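Local coordinates for protein TDP-rhamnose 3'-O-methyltransferase (CalS11) (PDB 5HOQ) that probably transfers a methyl group from S-adenosylmethionine to the 3'-hydroxyl of TDP-rhamnose, a step in the biosynthesis of calicheamicin, at residues Gly77-Arg82 with Tyr187-Leu192; Leu100-Gly105 with Val156-Val161. All blocks are in the same frame, centred on the assembly; numbering follows the deposited sequence.

Interaction 1: residues Gly77-Arg82 with Tyr187-Leu192; sequences GVRFGR and YFDLDL. With SO4 (sulfate ion), chain J.
Arg79 meets Asp189 and Asp191 in a salt-bridge network. Its guanidinium takes Asp189 side-on: NE reaches Asp189 OD2 at 2.9 Å in an almost straight bond (176°), and NH2 reaches Asp189 OD1 at 3.1 Å. Both oxygens lie close to the guanidinium plane, yet the carboxylate is tilted 47° from it and is met from above its own plane. NH2 also bonds Asp191 OD2 at 3.1 Å, so one nitrogen joins the two acids. A turn about the CB-CG bond of Arg79 (chi2 -65°) brings NE and NH2 to Asp189.

The loop 77-82 follows strand 72-76 and leads into helix 82-94, while 187-192 runs off the end of the adjacent strand 183-188, at the C-terminal ends of parallel strands, where Rossmann-like methyltransferases bind their cofactor. Arg79 and Arg82 are seen to bind S-adenosylhomocysteine, and Asp189 L-glutamate, in another structure of this protein; neither ligand is bound to this chain.

Close backbone packing accompanies the ion pairs: Gly77 O rests on Asp189 CB at 3.4 Å, and Leu190 CD2 lies against Gly77 N; a side chain on Gly77 would collide with Asp189 O.

One water links Arg79 NH1 to Asp191 OD2; another donates to Asp189 OD2 and accepts a weak bond from Arg82 NH2. Arg82 NH1 reaches sulfate O1 weakly at 3.0 Å; His51 also bonds this ion, probably a crystallisation additive.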
# COMPACT_ATOMS: atom_id res chain seq x y z
N GLY E 77 24.07 3.92 31.87
CA GLY E 77 23.99 2.73 32.69
C GLY E 77 24.24 1.51 31.83
O GLY E 77 23.39 1.13 31.03
N VAL E 78 25.40 0.88 31.99
CA VAL E 78 25.93 -0.01 30.97
C VAL E 78 26.14 -1.44 31.46
O VAL E 78 26.33 -2.35 30.63
CB VAL E 78 27.24 0.60 30.42
CG1 VAL E 78 27.08 1.69 29.36
CG2 VAL E 78 28.55 0.13 30.95
N ARG E 79 26.03 -1.69 32.76
CA ARG E 79 26.23 -3.04 33.35
C ARG E 79 27.61 -3.54 32.93
O ARG E 79 28.60 -2.82 33.11
CB ARG E 79 25.07 -3.96 32.96
CG ARG E 79 23.67 -3.35 33.14
CD ARG E 79 23.33 -3.06 34.60
NE ARG E 79 22.10 -2.26 34.72
CZ ARG E 79 21.54 -1.93 35.89
NH1 ARG E 79 22.09 -2.34 37.03
NH2 ARG E 79 20.42 -1.20 35.92
N PHE E 80 27.74 -4.75 32.39
CA PHE E 80 29.02 -5.24 31.90
C PHE E 80 29.31 -4.85 30.46
O PHE E 80 30.35 -5.25 29.92
CB PHE E 80 29.09 -6.78 32.03
CG PHE E 80 29.16 -7.27 33.46
CD1 PHE E 80 30.31 -7.10 34.22
CD2 PHE E 80 28.08 -7.92 34.05
CE1 PHE E 80 30.38 -7.55 35.55
CE2 PHE E 80 28.14 -8.37 35.36
CZ PHE E 80 29.29 -8.19 36.11
N GLY E 81 28.43 -4.10 29.80
CA GLY E 81 28.67 -3.64 28.44
C GLY E 81 28.04 -4.47 27.35
O GLY E 81 28.34 -4.23 26.17
N ARG E 82 27.15 -5.40 27.69
CA ARG E 82 26.44 -6.23 26.70
C ARG E 82 25.92 -5.40 25.52
O ARG E 82 26.12 -5.76 24.36
CB ARG E 82 25.29 -6.97 27.40
CG ARG E 82 24.25 -7.62 26.46
CD ARG E 82 23.05 -8.24 27.21
NE ARG E 82 22.23 -7.24 27.90
CZ ARG E 82 21.08 -7.50 28.53
NH1 ARG E 82 20.58 -8.72 28.56
NH2 ARG E 82 20.41 -6.52 29.13
N TYR E 187 19.67 5.34 25.24
CA TYR E 187 19.19 4.13 25.91
C TYR E 187 19.41 4.29 27.41
O TYR E 187 20.55 4.45 27.86
CB TYR E 187 19.90 2.88 25.38
CG TYR E 187 19.19 1.61 25.75
CD1 TYR E 187 19.40 1.01 26.99
CD2 TYR E 187 18.27 1.04 24.88
CE1 TYR E 187 18.72 -0.15 27.34
CE2 TYR E 187 17.59 -0.11 25.22
CZ TYR E 187 17.81 -0.70 26.45
OH TYR E 187 17.11 -1.83 26.79
N PHE E 188 18.31 4.26 28.16
CA PHE E 188 18.31 4.57 29.58
C PHE E 188 18.25 3.29 30.41
O PHE E 188 17.28 2.53 30.31
CB PHE E 188 17.12 5.45 29.93
CG PHE E 188 17.31 6.90 29.62
CD1 PHE E 188 17.16 7.38 28.32
CD2 PHE E 188 17.60 7.80 30.62
CE1 PHE E 188 17.32 8.72 28.03
CE2 PHE E 188 17.75 9.14 30.34
CZ PHE E 188 17.62 9.60 29.04
N ASP E 189 19.25 3.09 31.26
CA ASP E 189 19.25 1.96 32.21
C ASP E 189 19.84 2.43 33.54
O ASP E 189 20.73 1.80 34.12
CB ASP E 189 20.03 0.78 31.64
CG ASP E 189 19.88 -0.48 32.49
OD1 ASP E 189 18.95 -0.55 33.31
OD2 ASP E 189 20.71 -1.41 32.31
N LEU E 190 19.30 3.54 34.05
CA LEU E 190 19.81 4.20 35.24
C LEU E 190 19.01 3.89 36.51
O LEU E 190 19.48 4.23 37.60
CB LEU E 190 19.82 5.73 35.04
CG LEU E 190 20.76 6.28 33.98
CD1 LEU E 190 20.43 7.74 33.71
CD2 LEU E 190 22.21 6.13 34.42
N ASP E 191 17.81 3.31 36.40
CA ASP E 191 17.01 2.90 37.56
C ASP E 191 16.39 4.05 38.35
O ASP E 191 15.22 3.96 38.74
CB ASP E 191 17.85 2.05 38.52
CG ASP E 191 18.19 0.69 37.95
OD1 ASP E 191 17.50 0.23 37.01
OD2 ASP E 191 19.16 0.09 38.44
N LEU E 192 17.15 5.11 38.63
CA LEU E 192 16.75 6.09 39.63
C LEU E 192 16.28 7.41 39.03
O LEU E 192 16.69 7.83 37.94
CB LEU E 192 17.92 6.37 40.59
CG LEU E 192 18.55 5.10 41.17
CD1 LEU E 192 19.69 5.47 42.09
CD2 LEU E 192 17.53 4.25 41.91
S SO4 J . 18.37 -8.73 31.61
O1 SO4 J . 19.29 -9.72 31.08
O2 SO4 J . 17.78 -7.99 30.50
O3 SO4 J . 17.30 -9.37 32.36
O4 SO4 J . 19.10 -7.83 32.49
O HOH W 1 20.23 -2.22 39.21
O HOH W 2 20.00 -3.57 30.33

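Interaction 2: residues Leu100-Gly105 with Val156-Val161; sequences LRRIVG and VTQRSV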
# COMPACT_ATOMS: atom_id res chain seq x y z
N LEU E 100 31.24 8.65 11.99
CA LEU E 100 30.64 9.59 12.92
C LEU E 100 29.68 8.94 13.89
O LEU E 100 29.25 9.60 14.84
CB LEU E 100 29.91 10.71 12.15
CG LEU E 100 30.83 11.55 11.24
CD1 LEU E 100 30.02 12.69 10.62
CD2 LEU E 100 32.06 12.09 11.97
N ARG E 101 29.34 7.66 13.69
CA ARG E 101 28.43 6.98 14.60
C ARG E 101 29.21 6.51 15.83
O ARG E 101 29.55 5.33 15.99
CB ARG E 101 27.73 5.81 13.92
CG ARG E 101 26.67 5.16 14.80
CD ARG E 101 25.35 5.92 14.77
NE ARG E 101 24.71 5.78 13.47
CZ ARG E 101 23.69 6.53 13.05
NH1 ARG E 101 23.15 7.49 13.81
NH2 ARG E 101 23.19 6.30 11.84
N ARG E 102 29.45 7.45 16.73
CA ARG E 102 30.16 7.14 17.95
C ARG E 102 29.22 6.40 18.89
O ARG E 102 28.00 6.60 18.88
CB ARG E 102 30.67 8.45 18.57
CG ARG E 102 31.48 8.33 19.83
CD ARG E 102 31.95 9.73 20.31
NE ARG E 102 33.06 10.30 19.54
CZ ARG E 102 33.48 11.56 19.64
NH1 ARG E 102 32.88 12.40 20.48
NH2 ARG E 102 34.53 12.00 18.94
N ILE E 103 29.80 5.52 19.70
CA ILE E 103 29.09 4.79 20.74
C ILE E 103 29.64 5.29 22.06
O ILE E 103 30.85 5.22 22.30
CB ILE E 103 29.27 3.27 20.61
CG1 ILE E 103 28.67 2.77 19.30
CG2 ILE E 103 28.65 2.55 21.80
CD1 ILE E 103 29.17 1.35 18.88
N VAL E 104 28.77 5.85 22.91
CA VAL E 104 29.21 6.45 24.16
C VAL E 104 28.48 5.76 25.31
O VAL E 104 27.26 5.77 25.37
CB VAL E 104 28.95 7.96 24.19
CG1 VAL E 104 29.66 8.60 25.40
CG2 VAL E 104 29.42 8.63 22.88
N GLY E 105 29.24 5.19 26.24
CA GLY E 105 28.67 4.54 27.41
C GLY E 105 29.01 5.34 28.65
O GLY E 105 30.18 5.63 28.90
N VAL E 156 40.16 5.77 12.49
CA VAL E 156 39.61 6.91 13.22
C VAL E 156 39.39 6.49 14.66
O VAL E 156 38.69 5.51 14.93
CB VAL E 156 38.28 7.38 12.59
CG1 VAL E 156 37.68 8.54 13.38
CG2 VAL E 156 38.51 7.77 11.13
N THR E 157 39.95 7.25 15.59
CA THR E 157 39.86 6.91 17.00
C THR E 157 38.63 7.55 17.63
O THR E 157 37.91 8.33 17.00
CB THR E 157 41.12 7.36 17.75
OG1 THR E 157 41.29 8.77 17.55
CG2 THR E 157 42.35 6.64 17.26
N GLN E 158 38.40 7.21 18.90
CA GLN E 158 37.31 7.77 19.71
C GLN E 158 35.94 7.52 19.09
O GLN E 158 35.03 8.35 19.21
CB GLN E 158 37.53 9.26 19.96
CG GLN E 158 38.73 9.55 20.89
CD GLN E 158 39.01 11.04 21.05
OE1 GLN E 158 38.08 11.84 21.17
NE2 GLN E 158 40.29 11.41 21.06
N ARG E 159 35.77 6.38 18.44
CA ARG E 159 34.47 5.97 17.94
C ARG E 159 33.72 5.13 18.96
O ARG E 159 32.54 4.86 18.77
CB ARG E 159 34.64 5.21 16.62
CG ARG E 159 35.01 6.13 15.43
CD ARG E 159 35.12 5.39 14.09
NE ARG E 159 35.99 4.23 14.24
CZ ARG E 159 35.56 2.97 14.22
NH1 ARG E 159 34.30 2.71 14.02
NH2 ARG E 159 36.40 1.97 14.40
N SER E 160 34.39 4.69 20.02
CA SER E 160 33.70 4.20 21.20
C SER E 160 34.36 4.83 22.42
O SER E 160 35.59 4.86 22.53
CB SER E 160 33.73 2.66 21.28
OG SER E 160 35.04 2.19 21.18
N VAL E 161 33.54 5.33 23.33
CA VAL E 161 33.98 6.13 24.46
C VAL E 161 33.26 5.65 25.70
O VAL E 161 32.03 5.52 25.69
CB VAL E 161 33.71 7.62 24.23
CG1 VAL E 161 34.14 8.44 25.44
CG2 VAL E 161 34.44 8.11 22.99
O HOH W 3 35.85 10.22 16.63
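Ile103 and Val104 pair in parallel with Ser160 and Val161, their CA atoms 4.7 and 4.8 Å apart. Three backbone bonds fix the register: Ile103 N to Arg159 O at 3.0 Å, Val161 N to Ile103 O at 2.9 Å, and Gly105 N to Val161 O at 2.9 Å. CA-H...O contacts from Arg102, Ser160 and Val104 accompany them. Within the Rossmann-like sheet this joins strand 103-107 to 160-164, the outermost strand on that side of the chain.

Ile103 and Ser160 share one face, covered by helices 82-94 and 136-148, and Ser160 OG bonds Glu148. Val104 and Val161 share the other, with Val104 CG1 4.3 Å from Val161 CB. Ahead of the paired residues, Arg102 runs alongside Gln158, and its CD packs on Val161 CG2 at 4.0 Å. A turn at chi3 (-76°) brings NE within 2.8 Å of Gln158 O, a weak bond because it is bent to 130°. NH2 reaches Thr157 O through water, and NH1 bonds Tyr174 and Asn178. An alanine in place of Arg102 is likely to leave Gln158 O without this donor and open a gap beside Val161. Arg159 NE turns back to Val156 O, and NH2 pairs with Asp151. Backbone bonds thus set the pairing, while arginines reach the carbonyls of the loop ahead of strand 160-164: Arg159 bonds one directly, and Arg102 meets one weakly and another through water.

Both interactions reach the same sheet, with centres about 17 Å apart, and interaction 2 is nested in the chain loop that interaction 1 closes. They touch directly where Val78 CG1 packs on Gly105 CA at 3.8 Å. Interaction 2 is the more buried, a strand pairing at one side of the sheet whose register rests on main-chain bonds. Interaction 1 is partly buried and lies nearer the centre of the chain, where strands 72-76 and 183-188 end; there charged side chains and water supplement the close approach of Gly77 to Asp189 and Leu190. Segment 77-82 contributes binding arginines itself, whereas strand 103-107 ends at Asp107, also seen to bind S-adenosylhomocysteine and hydrogen-bonded to Val78 N.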